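Local coordinates for uncharacterized protein (Jannaschia sp. CCS1, PDB 2PYQ) that is of unknown function but belongs to the DUF2853 family and folds as a small, mainly helical single chain, at residues D7-Y12 with A27-V32; K34-A39 with Y95-Y100; E85-S90 with Y100-K105. One frame throughout, in Å; residues are numbered along the deposited sequence. Where two conformers were deposited one is given.

Interaction 1 of 3, residues D7-Y12 with A27-V32; sequences DLIAQY and ALLEKV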
ATOM      1  N   ASP A   7     -16.348  -1.575   2.332  1.00 27.00           N
ATOM      2  CA  ASP A   7     -16.109  -2.421   1.126  1.00 26.41           C
ATOM      3  C   ASP A   7     -14.632  -2.369   0.718  1.00 25.22           C
ATOM      4  O   ASP A   7     -14.048  -3.413   0.369  1.00 24.79           O
ATOM      5  CB  ASP A   7     -16.963  -2.003  -0.073  1.00 29.73           C
ATOM      6  CG  ASP A   7     -18.463  -2.302   0.112  1.00 40.78           C
ATOM      7  OD1 ASP A   7     -18.864  -3.124   0.989  1.00 44.28           O
ATOM      8  OD2 ASP A   7     -19.273  -1.703  -0.666  1.00 44.94           O
ATOM      9  N   LEU A   8     -14.038  -1.182   0.772  1.00 24.82           N
ATOM     10  CA  LEU A   8     -12.621  -0.984   0.430  1.00 23.83           C
ATOM     11  C   LEU A   8     -11.690  -1.718   1.384  1.00 22.99           C
ATOM     12  O   LEU A   8     -10.850  -2.439   0.925  1.00 22.42           O
ATOM     13  CB  LEU A   8     -12.236   0.497   0.373  1.00 23.79           C
ATOM     14  CG  LEU A   8     -12.615   1.205  -0.911  1.00 31.07           C
ATOM     15  CD1 LEU A   8     -12.396   2.696  -0.770  1.00 31.47           C
ATOM     16  CD2 LEU A   8     -11.794   0.632  -2.075  1.00 33.72           C
ATOM     17  N   ILE A   9     -11.844  -1.525   2.695  1.00 23.06           N
ATOM     18  CA  ILE A   9     -11.005  -2.208   3.672  1.00 22.46           C
ATOM     19  C   ILE A   9     -11.145  -3.749   3.530  1.00 22.51           C
ATOM     20  O   ILE A   9     -10.151  -4.447   3.589  1.00 21.88           O
ATOM     21  CB  ILE A   9     -11.271  -1.765   5.123  1.00 29.66           C
ATOM     22  CG1 ILE A   9     -10.795  -0.323   5.311  1.00 29.47           C
ATOM     23  CG2 ILE A   9     -10.489  -2.643   6.127  1.00 29.59           C
ATOM     24  CD1 ILE A   9     -11.246   0.300   6.563  1.00 30.25           C
ATOM     25  N   ALA A  10     -12.371  -4.235   3.320  1.00 23.39           N
ATOM     26  CA  ALA A  10     -12.632  -5.674   3.075  1.00 23.71           C
ATOM     27  C   ALA A  10     -11.889  -6.156   1.843  1.00 23.26           C
ATOM     28  O   ALA A  10     -11.287  -7.241   1.855  1.00 23.03           O
ATOM     29  CB  ALA A  10     -14.123  -5.939   2.942  1.00 24.91           C
ATOM     30  N   GLN A  11     -11.913  -5.356   0.770  1.00 23.27           N
ATOM     31  CA  GLN A  11     -11.176  -5.681  -0.448  1.00 22.99           C
ATOM     32  C   GLN A  11      -9.662  -5.693  -0.201  1.00 21.95           C
ATOM     33  O   GLN A  11      -8.963  -6.598  -0.659  1.00 21.75           O
ATOM     34  CB  GLN A  11     -11.500  -4.712  -1.588  1.00 23.37           C
ATOM     35  CG  GLN A  11     -10.885  -5.130  -2.937  1.00 30.92           C
ATOM     36  CD  GLN A  11     -11.341  -6.506  -3.385  1.00 36.63           C
ATOM     37  OE1 GLN A  11     -12.556  -6.792  -3.409  1.00 42.51           O
ATOM     38  NE2 GLN A  11     -10.394  -7.388  -3.715  1.00 35.55           N
ATOM     39  N   TYR A  12      -9.165  -4.682   0.523  1.00 21.43           N
ATOM     40  CA  TYR A  12      -7.723  -4.639   0.847  1.00 20.55           C
ATOM     41  C   TYR A  12      -7.286  -5.894   1.626  1.00 20.34           C
ATOM     42  O   TYR A  12      -6.244  -6.456   1.345  1.00 20.19           O
ATOM     43  CB  TYR A  12      -7.363  -3.414   1.694  1.00 20.24           C
ATOM     44  CG  TYR A  12      -7.703  -2.068   1.096  1.00 20.54           C
ATOM     45  CD1 TYR A  12      -7.845  -1.877  -0.290  1.00 20.84           C
ATOM     46  CD2 TYR A  12      -7.810  -0.942   1.928  1.00 20.66           C
ATOM     47  CE1 TYR A  12      -8.143  -0.617  -0.818  1.00 21.27           C
ATOM     48  CE2 TYR A  12      -8.089   0.296   1.412  1.00 21.94           C
ATOM     49  CZ  TYR A  12      -8.244   0.461   0.046  1.00 24.88           C
ATOM     50  OH  TYR A  12      -8.512   1.687  -0.472  1.00 27.57           O
ATOM     51  N   ALA A  27      -5.788  -3.917  12.402  1.00 25.52           N
ATOM     52  CA  ALA A  27      -5.558  -2.668  13.134  1.00 24.28           C
ATOM     53  C   ALA A  27      -4.612  -1.785  12.328  1.00 22.49           C
ATOM     54  O   ALA A  27      -4.902  -0.625  12.131  1.00 24.94           O
ATOM     55  CB  ALA A  27      -4.985  -2.962  14.509  1.00 26.96           C
ATOM     56  N   LEU A  28      -3.511  -2.346  11.827  1.00 20.78           N
ATOM     57  CA  LEU A  28      -2.583  -1.573  10.995  1.00 20.31           C
ATOM     58  C   LEU A  28      -3.231  -1.142   9.686  1.00 20.75           C
ATOM     59  O   LEU A  28      -3.072   0.010   9.262  1.00 21.60           O
ATOM     60  CB  LEU A  28      -1.306  -2.368  10.723  1.00 20.14           C
ATOM     61  CG  LEU A  28      -0.233  -1.671   9.885  1.00 20.18           C
ATOM     62  CD1 LEU A  28       0.213  -0.365  10.530  1.00 20.07           C
ATOM     63  CD2 LEU A  28       0.914  -2.627   9.599  1.00 19.99           C
ATOM     64  N   LEU A  29      -3.898  -2.078   9.018  1.00 19.72           N
ATOM     65  CA  LEU A  29      -4.563  -1.782   7.750  1.00 20.30           C
ATOM     66  C   LEU A  29      -5.533  -0.605   7.880  1.00 20.28           C
ATOM     67  O   LEU A  29      -5.562   0.254   7.009  1.00 21.11           O
ATOM     68  CB  LEU A  29      -5.292  -3.026   7.201  1.00 21.31           C
ATOM     69  CG  LEU A  29      -5.935  -2.878   5.815  1.00 20.57           C
ATOM     70  CD1 LEU A  29      -4.926  -2.426   4.695  1.00 19.13           C
ATOM     71  CD2 LEU A  29      -6.597  -4.223   5.455  1.00 21.16           C
ATOM     72  N   GLU A  30      -6.283  -0.556   8.966  1.00 21.01           N
ATOM     73  CA  GLU A  30      -7.184   0.595   9.217  1.00 21.81           C
ATOM     74  C   GLU A  30      -6.414   1.936   9.359  1.00 23.45           C
ATOM     75  O   GLU A  30      -6.838   2.947   8.782  1.00 25.88           O
ATOM     76  CB  GLU A  30      -8.088   0.338  10.442  1.00 24.06           C
ATOM     77  CG  GLU A  30      -8.980   1.505  10.852  1.00 29.43           C
ATOM     78  CD  GLU A  30      -9.898   1.964   9.733  1.00 40.55           C
ATOM     79  OE1 GLU A  30     -10.718   1.131   9.346  1.00 48.07           O
ATOM     80  OE2 GLU A  30      -9.813   3.133   9.253  1.00 42.99           O
ATOM     81  N   LYS A  31      -5.285   1.913  10.068  1.00 21.60           N
ATOM     82  CA  LYS A  31      -4.436   3.107  10.260  1.00 21.75           C
ATOM     83  C   LYS A  31      -3.865   3.582   8.923  1.00 21.17           C
ATOM     84  O   LYS A  31      -3.815   4.786   8.656  1.00 22.25           O
ATOM     85  CB  LYS A  31      -3.320   2.796  11.265  1.00 21.66           C
ATOM     86  CG  LYS A  31      -3.845   2.452  12.645  1.00 22.49           C
ATOM     87  CD  LYS A  31      -2.796   1.915  13.580  1.00 22.47           C
ATOM     88  CE  LYS A  31      -3.432   1.287  14.819  1.00 29.07           C
ATOM     89  NZ  LYS A  31      -2.439   0.654  15.714  1.00 33.45           N
ATOM     90  N   VAL A  32      -3.398   2.632   8.102  1.00 20.35           N
ATOM     91  CA  VAL A  32      -2.871   2.945   6.755  1.00 20.92           C
ATOM     92  C   VAL A  32      -3.969   3.550   5.864  1.00 21.76           C
ATOM     93  O   VAL A  32      -3.737   4.508   5.134  1.00 23.62           O
ATOM     94  CB  VAL A  32      -2.237   1.681   6.066  1.00 21.44           C
ATOM     95  CG1 VAL A  32      -1.841   1.992   4.631  1.00 20.73           C
ATOM     96  CG2 VAL A  32      -1.042   1.226   6.854  1.00 18.78           C
TER
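Ile9 and Glu30 meet with their side chains at about a right angle, the delta methyl of one lying against the carboxylate of the other. The chain of Glu30 starts with CG anti to the backbone N (chi1 176°) and then bends at chi2, which turns the carboxylate toward the delta methyl of Ile9. Ile9 CD1 is modelled 3.0 Å from Glu30 OE1, short for a carbon-oxygen contact, so the exact fit there is doubtful. The second carboxylate oxygen, OE2, forms a salt bridge with Lys34 one turn further along helix 26-36.

Deeper in the interface, Leu29 points its forked end at helix 4-18. Its CD2 reaches 3.9 Å from Tyr12 CB, at the root of the aromatic side chain, and on the same side lies 4.0 Å from the backbone O of Ile9. The other methyl, CD1, is 4.0 Å from Tyr12 CB and stands obliquely to the ring. Ile9 CG2 approaches Leu29 CD2 more loosely, at 4.3 Å. Leu29 thus sits against both Ile9 and Tyr12, residues on one side of their helix, and also touches Ala13 and Leu16 further along it.

The short helical segments run at 127° to each other with their axes 10.8 Å apart, a wide spacing bridged by these long aliphatic branches. Chemically the pairing is a hydrocarbon contact of leucine, isoleucine and tyrosine, with a carboxylate at its border; cohesion across it probably comes from burial of apolar surface, while the charge of Glu30 is probably offset largely by Lys34 of the same helix.

Interaction 2 of 3, residues K34-A39 with Y95-Y100; sequences KGCGPA and YRAVVY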
ATOM      1  N   LYS A  34      -6.715   5.158   6.856  1.00 24.46           N
ATOM      2  CA  LYS A  34      -6.980   6.525   7.322  1.00 23.45           C
ATOM      3  C   LYS A  34      -6.003   7.509   6.678  1.00 25.48           C
ATOM      4  O   LYS A  34      -6.433   8.562   6.157  1.00 29.93           O
ATOM      5  CB  LYS A  34      -6.922   6.640   8.847  1.00 23.99           C
ATOM      6  CG  LYS A  34      -8.131   6.095   9.558  1.00 27.82           C
ATOM      7  CD  LYS A  34      -8.207   6.642  10.980  1.00 30.27           C
ATOM      8  CE  LYS A  34      -9.493   6.247  11.718  1.00 32.67           C
ATOM      9  NZ  LYS A  34      -9.542   4.753  12.004  1.00 33.94           N
ATOM     10  N   GLY A  35      -4.727   7.157   6.662  1.00 24.23           N
ATOM     11  CA  GLY A  35      -3.690   8.000   6.077  1.00 29.77           C
ATOM     12  C   GLY A  35      -3.792   8.244   4.601  1.00 34.32           C
ATOM     13  O   GLY A  35      -3.365   9.300   4.126  1.00 35.92           O
ATOM     14  N   CYS A  36      -4.365   7.279   3.871  1.00 35.35           N
ATOM     15  CA  CYS A  36      -4.592   7.422   2.410  1.00 36.63           C
ATOM     16  C   CYS A  36      -5.698   8.411   2.077  1.00 40.14           C
ATOM     17  O   CYS A  36      -5.609   9.042   1.017  1.00 43.89           O
ATOM     18  CB  CYS A  36      -4.863   6.064   1.764  1.00 34.18           C
ATOM     19  SG  CYS A  36      -3.395   5.043   1.800  1.00 42.56           S
ATOM     20  N   GLY A  37      -6.704   8.559   2.957  1.00 42.06           N
ATOM     21  CA  GLY A  37      -7.774   9.566   2.821  1.00 48.11           C
ATOM     22  C   GLY A  37      -9.168   9.040   3.110  1.00 57.70           C
ATOM     23  O   GLY A  37      -9.318   7.905   3.640  1.00 60.30           O
ATOM     24  N   PRO A  38     -10.230   9.834   2.804  1.00 62.33           N
ATOM     25  CA  PRO A  38     -11.619   9.301   2.933  1.00 64.18           C
ATOM     26  C   PRO A  38     -11.867   8.251   1.851  1.00 66.96           C
ATOM     27  O   PRO A  38     -11.103   8.206   0.838  1.00 69.62           O
ATOM     28  CB  PRO A  38     -12.509  10.539   2.734  1.00 61.54           C
ATOM     29  CG  PRO A  38     -11.661  11.518   1.965  1.00 61.36           C
ATOM     30  CD  PRO A  38     -10.218  11.253   2.368  1.00 61.66           C
ATOM     31  N   ALA A  39     -12.896   7.395   2.043  1.00 64.40           N
ATOM     32  CA  ALA A  39     -13.217   6.305   1.050  1.00 57.82           C
ATOM     33  C   ALA A  39     -13.380   6.893  -0.361  1.00 52.71           C
ATOM     34  O   ALA A  39     -14.040   7.946  -0.541  1.00 53.10           O
ATOM     35  CB  ALA A  39     -14.472   5.571   1.464  1.00 58.23           C
ATOM     36  N   TYR A  95      -4.137  -1.552  -5.136  1.00 20.85           N
ATOM     37  CA  TYR A  95      -4.612  -0.505  -4.256  1.00 24.01           C
ATOM     38  C   TYR A  95      -3.447   0.134  -3.494  1.00 21.90           C
ATOM     39  O   TYR A  95      -2.567  -0.570  -2.984  1.00 19.78           O
ATOM     40  CB  TYR A  95      -5.693  -1.013  -3.305  1.00 26.51           C
ATOM     41  CG  TYR A  95      -6.952  -1.415  -4.038  1.00 28.17           C
ATOM     42  CD1 TYR A  95      -7.773  -0.448  -4.599  1.00 30.92           C
ATOM     43  CD2 TYR A  95      -7.319  -2.754  -4.150  1.00 29.28           C
ATOM     44  CE1 TYR A  95      -8.934  -0.799  -5.299  1.00 33.74           C
ATOM     45  CE2 TYR A  95      -8.478  -3.129  -4.849  1.00 32.53           C
ATOM     46  CZ  TYR A  95      -9.275  -2.147  -5.417  1.00 36.23           C
ATOM     47  OH  TYR A  95     -10.437  -2.514  -6.097  1.00 40.97           O
ATOM     48  N   ARG A  96      -3.431   1.472  -3.486  1.00 22.36           N
ATOM     49  CA  ARG A  96      -2.369   2.170  -2.908  1.00 23.91           C
ATOM     50  C   ARG A  96      -2.286   1.871  -1.330  1.00 20.67           C
ATOM     51  O   ARG A  96      -1.181   1.688  -0.821  1.00 19.98           O
ATOM     52  CB  ARG A  96      -2.590   3.657  -3.101  1.00 26.61           C
ATOM     53  CG  ARG A  96      -1.526   4.544  -2.465  1.00 30.99           C
ATOM     54  CD  ARG A  96      -1.784   6.026  -2.749  1.00 34.14           C
ATOM     55  NE  ARG A  96      -1.389   6.396  -4.130  1.00 36.29           N
ATOM     56  CZ  ARG A  96      -2.177   6.352  -5.218  1.00 39.22           C
ATOM     57  NH1 ARG A  96      -3.475   5.996  -5.172  1.00 39.17           N
ATOM     58  NH2 ARG A  96      -1.649   6.708  -6.395  1.00 40.11           N
ATOM     59  N   ALA A  97      -3.431   1.713  -0.656  1.00 20.91           N
ATOM     60  CA  ALA A  97      -3.442   1.317   0.767  1.00 22.12           C
ATOM     61  C   ALA A  97      -2.748  -0.033   0.974  1.00 20.17           C
ATOM     62  O   ALA A  97      -2.003  -0.188   1.940  1.00 19.46           O
ATOM     63  CB  ALA A  97      -4.899   1.283   1.334  1.00 21.59           C
ATOM     64  N   VAL A  98      -2.969  -0.980   0.054  1.00 18.74           N
ATOM     65  CA  VAL A  98      -2.345  -2.298   0.141  1.00 18.34           C
ATOM     66  C   VAL A  98      -0.836  -2.175  -0.068  1.00 17.94           C
ATOM     67  O   VAL A  98      -0.056  -2.776   0.674  1.00 18.07           O
ATOM     68  CB  VAL A  98      -2.968  -3.290  -0.846  1.00 18.70           C
ATOM     69  CG1 VAL A  98      -2.208  -4.613  -0.823  1.00 18.44           C
ATOM     70  CG2 VAL A  98      -4.466  -3.485  -0.525  1.00 19.20           C
ATOM     71  N   VAL A  99      -0.431  -1.373  -1.035  1.00 19.46           N
ATOM     72  CA  VAL A  99       1.011  -1.130  -1.291  1.00 18.50           C
ATOM     73  C   VAL A  99       1.678  -0.472  -0.084  1.00 17.83           C
ATOM     74  O   VAL A  99       2.751  -0.896   0.352  1.00 17.42           O
ATOM     75  CB  VAL A  99       1.220  -0.293  -2.568  1.00 18.48           C
ATOM     76  CG1 VAL A  99       2.712   0.113  -2.747  1.00 18.42           C
ATOM     77  CG2 VAL A  99       0.703  -1.075  -3.774  1.00 18.90           C
ATOM     78  N   TYR A 100       1.034   0.548   0.465  1.00 18.74           N
ATOM     79  CA  TYR A 100       1.551   1.262   1.660  1.00 17.88           C
ATOM     80  C   TYR A 100       1.634   0.328   2.861  1.00 18.39           C
ATOM     81  O   TYR A 100       2.617   0.358   3.583  1.00 18.90           O
ATOM     82  CB  TYR A 100       0.738   2.533   1.946  1.00 18.43           C
ATOM     83  CG  TYR A 100       1.032   3.696   0.988  1.00 25.41           C
ATOM     84  CD1 TYR A 100       1.674   3.514  -0.255  1.00 27.14           C
ATOM     85  CD2 TYR A 100       0.580   4.992   1.303  1.00 28.02           C
ATOM     86  CE1 TYR A 100       1.926   4.564  -1.124  1.00 30.80           C
ATOM     87  CE2 TYR A 100       0.804   6.080   0.403  1.00 29.89           C
ATOM     88  CZ  TYR A 100       1.496   5.844  -0.794  1.00 32.87           C
ATOM     89  OH  TYR A 100       1.742   6.889  -1.692  1.00 36.94           O
TER
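Cys36 holds SG anti to its own carbonyl carbon (chi1 -68°) and Tyr100 places CG in the corresponding position (chi1 -75°), and these two rotations bring the thiol and the phenol ring together. SG lies 4.0 Å from Tyr100 CD2, one of the ring carbons next to CG. Measured from the ring centroid, the sulfur is 5.0 Å distant and 49° off the normal, an oblique sulfur-aromatic contact. The same sulfur rests on the backbone of helix 96-106, 3.9 Å from Ala97 CA, with the small methyl CB of Ala97 at 4.1 Å. Arg96 CG lies over one face of the Tyr100 ring, offset toward its rim, and the ring also stacks with Phe63.

Cys36 closes helix 26-36. Gly37 follows with a positive phi, a conformation that suits a residue without a side chain, and the chain turns away from helix 96-106 there. One side chain at the end of helix 26-36 therefore docks on the opening turn of helix 96-106. Sulfur here acts as a soft, polarisable apolar group against a methyl and an aromatic ring, so dispersion probably supplies most of the attraction.

Interaction 3 of 3, residues E85-S90 with Y100-K105; sequences ETYGRS and YYMLTK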
ATOM      1  N   GLU A  85       5.993  -6.709  -7.075  1.00 20.84           N
ATOM      2  CA  GLU A  85       6.118  -8.087  -7.575  1.00 22.66           C
ATOM      3  C   GLU A  85       5.236  -9.057  -6.774  1.00 22.36           C
ATOM      4  O   GLU A  85       4.573  -9.934  -7.362  1.00 24.71           O
ATOM      5  CB  GLU A  85       7.591  -8.553  -7.588  1.00 22.44           C
ATOM      6  CG  GLU A  85       7.816  -9.985  -8.069  1.00 26.36           C
ATOM      7  N   THR A  86       5.213  -8.892  -5.453  1.00 19.76           N
ATOM      8  CA  THR A  86       4.386  -9.699  -4.545  1.00 20.28           C
ATOM      9  C   THR A  86       2.896  -9.529  -4.877  1.00 21.95           C
ATOM     10  O   THR A  86       2.172 -10.526  -5.013  1.00 22.52           O
ATOM     11  CB  THR A  86       4.657  -9.377  -3.098  1.00 19.97           C
ATOM     12  OG1 THR A  86       6.026  -9.740  -2.815  1.00 23.53           O
ATOM     13  CG2 THR A  86       3.738 -10.148  -2.153  1.00 20.78           C
ATOM     14  N   TYR A  87       2.463  -8.288  -5.080  1.00 19.94           N
ATOM     15  CA  TYR A  87       1.062  -7.977  -5.418  1.00 19.76           C
ATOM     16  C   TYR A  87       0.725  -8.663  -6.753  1.00 23.20           C
ATOM     17  O   TYR A  87      -0.376  -9.215  -6.916  1.00 24.11           O
ATOM     18  CB  TYR A  87       0.835  -6.467  -5.523  1.00 19.80           C
ATOM     19  CG  TYR A  87      -0.542  -5.964  -5.088  1.00 20.81           C
ATOM     20  CD1 TYR A  87      -1.723  -6.721  -5.230  1.00 20.90           C
ATOM     21  CD2 TYR A  87      -0.670  -4.653  -4.604  1.00 20.58           C
ATOM     22  CE1 TYR A  87      -2.961  -6.210  -4.847  1.00 22.11           C
ATOM     23  CE2 TYR A  87      -1.879  -4.151  -4.235  1.00 21.51           C
ATOM     24  CZ  TYR A  87      -3.016  -4.916  -4.338  1.00 22.64           C
ATOM     25  OH  TYR A  87      -4.236  -4.395  -3.984  1.00 23.67           O
ATOM     26  N   GLY A  88       1.675  -8.631  -7.686  1.00 22.49           N
ATOM     27  CA  GLY A  88       1.602  -9.388  -8.934  1.00 24.81           C
ATOM     28  C   GLY A  88       1.662  -8.565 -10.190  1.00 32.40           C
ATOM     29  O   GLY A  88       0.949  -7.576 -10.310  1.00 34.26           O
ATOM     30  N   ARG A  89       2.460  -9.022 -11.156  1.00 37.43           N
ATOM     31  CA  ARG A  89       2.556  -8.383 -12.483  1.00 41.36           C
ATOM     32  C   ARG A  89       1.198  -8.323 -13.185  1.00 43.02           C
ATOM     33  O   ARG A  89       0.885  -7.316 -13.833  1.00 48.43           O
ATOM     34  CB  ARG A  89       3.575  -9.151 -13.374  1.00 44.07           C
ATOM     35  N   SER A  90       0.388  -9.371 -13.049  1.00 41.47           N
ATOM     36  CA  SER A  90      -0.955  -9.439 -13.680  1.00 43.05           C
ATOM     37  C   SER A  90      -2.035  -8.590 -12.998  1.00 43.56           C
ATOM     38  O   SER A  90      -3.151  -8.477 -13.546  1.00 47.93           O
ATOM     39  CB  SER A  90      -1.461 -10.894 -13.733  1.00 45.22           C
ATOM     40  OG  SER A  90      -0.601 -11.735 -14.549  1.00 49.26           O
ATOM     41  N   TYR A 100       1.034   0.548   0.465  1.00 18.74           N
ATOM     42  CA  TYR A 100       1.551   1.262   1.660  1.00 17.88           C
ATOM     43  C   TYR A 100       1.634   0.328   2.861  1.00 18.39           C
ATOM     44  O   TYR A 100       2.617   0.358   3.583  1.00 18.90           O
ATOM     45  CB  TYR A 100       0.738   2.533   1.946  1.00 18.43           C
ATOM     46  CG  TYR A 100       1.032   3.696   0.988  1.00 25.41           C
ATOM     47  CD1 TYR A 100       1.674   3.514  -0.255  1.00 27.14           C
ATOM     48  CD2 TYR A 100       0.580   4.992   1.303  1.00 28.02           C
ATOM     49  CE1 TYR A 100       1.926   4.564  -1.124  1.00 30.80           C
ATOM     50  CE2 TYR A 100       0.804   6.080   0.403  1.00 29.89           C
ATOM     51  CZ  TYR A 100       1.496   5.844  -0.794  1.00 32.87           C
ATOM     52  OH  TYR A 100       1.742   6.889  -1.692  1.00 36.94           O
ATOM     53  N   TYR A 101       0.628  -0.506   3.065  1.00 17.52           N
ATOM     54  CA  TYR A 101       0.619  -1.486   4.140  1.00 17.37           C
ATOM     55  C   TYR A 101       1.823  -2.417   3.984  1.00 19.32           C
ATOM     56  O   TYR A 101       2.562  -2.649   4.927  1.00 17.97           O
ATOM     57  CB  TYR A 101      -0.682  -2.299   4.116  1.00 17.58           C
ATOM     58  CG  TYR A 101      -0.718  -3.462   5.087  1.00 17.59           C
ATOM     59  CD1 TYR A 101      -0.150  -4.712   4.746  1.00 17.62           C
ATOM     60  CD2 TYR A 101      -1.300  -3.335   6.335  1.00 17.95           C
ATOM     61  CE1 TYR A 101      -0.163  -5.785   5.622  1.00 18.10           C
ATOM     62  CE2 TYR A 101      -1.337  -4.409   7.228  1.00 19.04           C
ATOM     63  CZ  TYR A 101      -0.756  -5.629   6.871  1.00 21.10           C
ATOM     64  OH  TYR A 101      -0.783  -6.666   7.774  1.00 24.45           O
HETATM   65  N   MSE A 102       1.997  -2.948   2.771  1.00 18.18           N
HETATM   66  CA  MSE A 102       3.112  -3.898   2.509  0.50 16.99           C
HETATM   67  C   MSE A 102       4.474  -3.236   2.719  1.00 16.59           C
HETATM   68  O   MSE A 102       5.355  -3.869   3.284  1.00 16.48           O
HETATM   69  CB  MSE A 102       2.997  -4.547   1.124  0.50 16.85           C
HETATM   70  CG  MSE A 102       1.963  -5.653   1.073  0.50 17.28           C
HETATM   71 SE   MSE A 102       2.158  -6.685  -0.584  0.38 23.71          SE
HETATM   72  CE  MSE A 102       1.337  -5.568  -1.281  0.50 18.22           C
ATOM     73  N   LEU A 103       4.643  -2.005   2.278  1.00 16.74           N
ATOM     74  CA  LEU A 103       5.908  -1.295   2.488  1.00 17.16           C
ATOM     75  C   LEU A 103       6.172  -1.056   3.987  1.00 19.02           C
ATOM     76  O   LEU A 103       7.301  -1.216   4.458  1.00 19.52           O
ATOM     77  CB  LEU A 103       5.943   0.028   1.739  1.00 17.76           C
ATOM     78  CG  LEU A 103       6.006  -0.102   0.203  1.00 18.93           C
ATOM     79  CD1 LEU A 103       5.715   1.219  -0.439  1.00 17.87           C
ATOM     80  CD2 LEU A 103       7.372  -0.645  -0.228  1.00 17.36           C
ATOM     81  N   THR A 104       5.139  -0.645   4.717  1.00 17.29           N
ATOM     82  CA  THR A 104       5.260  -0.433   6.176  1.00 18.77           C
ATOM     83  C   THR A 104       5.735  -1.716   6.895  1.00 19.46           C
ATOM     84  O   THR A 104       6.683  -1.665   7.728  1.00 20.00           O
ATOM     85  CB  THR A 104       3.919   0.077   6.766  1.00 17.84           C
ATOM     86  OG1 THR A 104       3.548   1.297   6.108  1.00 19.02           O
ATOM     87  CG2 THR A 104       4.062   0.347   8.239  1.00 18.34           C
ATOM     88  N   LYS A 105       5.081  -2.838   6.600  1.00 18.04           N
ATOM     89  CA  LYS A 105       5.533  -4.177   7.036  1.00 20.88           C
ATOM     90  C   LYS A 105       6.975  -4.518   6.623  1.00 19.45           C
ATOM     91  O   LYS A 105       7.735  -4.957   7.426  1.00 17.31           O
ATOM     92  CB  LYS A 105       4.592  -5.275   6.567  1.00 22.56           C
ATOM     93  CG  LYS A 105       3.270  -5.351   7.191  1.00 26.11           C
ATOM     94  CD  LYS A 105       3.347  -5.155   8.545  1.00 30.44           C
ATOM     95  CE  LYS A 105       2.578  -6.126   9.222  1.00 32.87           C
ATOM     96  NZ  LYS A 105       3.396  -6.658  10.356  1.00 34.81           N
TER
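Tyr87 and Met102 are the nearest pair of backbone positions, their CA atoms 9.1 Å apart, so the last turn of helix 74-87 meets helix 96-106 through side chains alone. Met102, a selenomethionine, spans most of the gap. Its CG lies anti to the carbonyl carbon and the chain bends at chi3 (-82°), turning the terminal methyl toward the tyrosine. In this conformer Met102 CE is 4.0 Å from Tyr87 CD2, approaching the ring obliquely. Met102 SE lies 4.1 Å from the methyl CG2 of Thr86. A second conformer was modelled and the SE-CE bond is unusually short, so the placement of CE, and with it the exact distance to Tyr87, is doubtful.

Thr86 turns its two branches to different tasks: CG2 stands anti to the backbone N and faces the selenium, whereas OG1 bonds to the carbonyl oxygen of Ser82 in its own helix. Tyr87 likewise offers ring carbon to Met102 and sends its hydroxyl elsewhere, to Asp15 and to the backbone N of Tyr95. Those two bonds anchor the far end of the ring. Within helix 96-106, the O of Tyr100 accepts both the N of Thr104 and its OG1, the latter at 2.9 Å; the two donors come from opposite faces of the carbonyl plane.

Immediately after Tyr87 the backbone leaves helical angles at Gly88, with a positive phi. Met102 also touches Val83 of helix 74-87 and the loop residues Cys20 and Met22. Beside it in sequence, Leu103 packs on helices 53-65 and 74-87 and Tyr101 on Leu28 of helix 26-36, which places helix 96-106 among several others in this strand-free fold.

In the fold
Helix 96-106, the last long helix of the chain, ties the three contacts together. Interactions 2 and 3 both use it and share Tyr100, with centres about 13 Å apart; interactions 1 and 2 share helix 26-36 and lie about 8 Å apart between centres. Interactions 1 and 3, at about 14 Å between centres, still touch, for example through Leu28 on Tyr101. Along the chain interaction 1 closes before the others open, whereas the segments of interactions 2 and 3 alternate. Tyr12 meets Ala97 and Val98, and Tyr87 meets Val98 and Val99, so helices 4-18, 26-36 and 74-87 all pack on helix 96-106 in one compact, all-helical core.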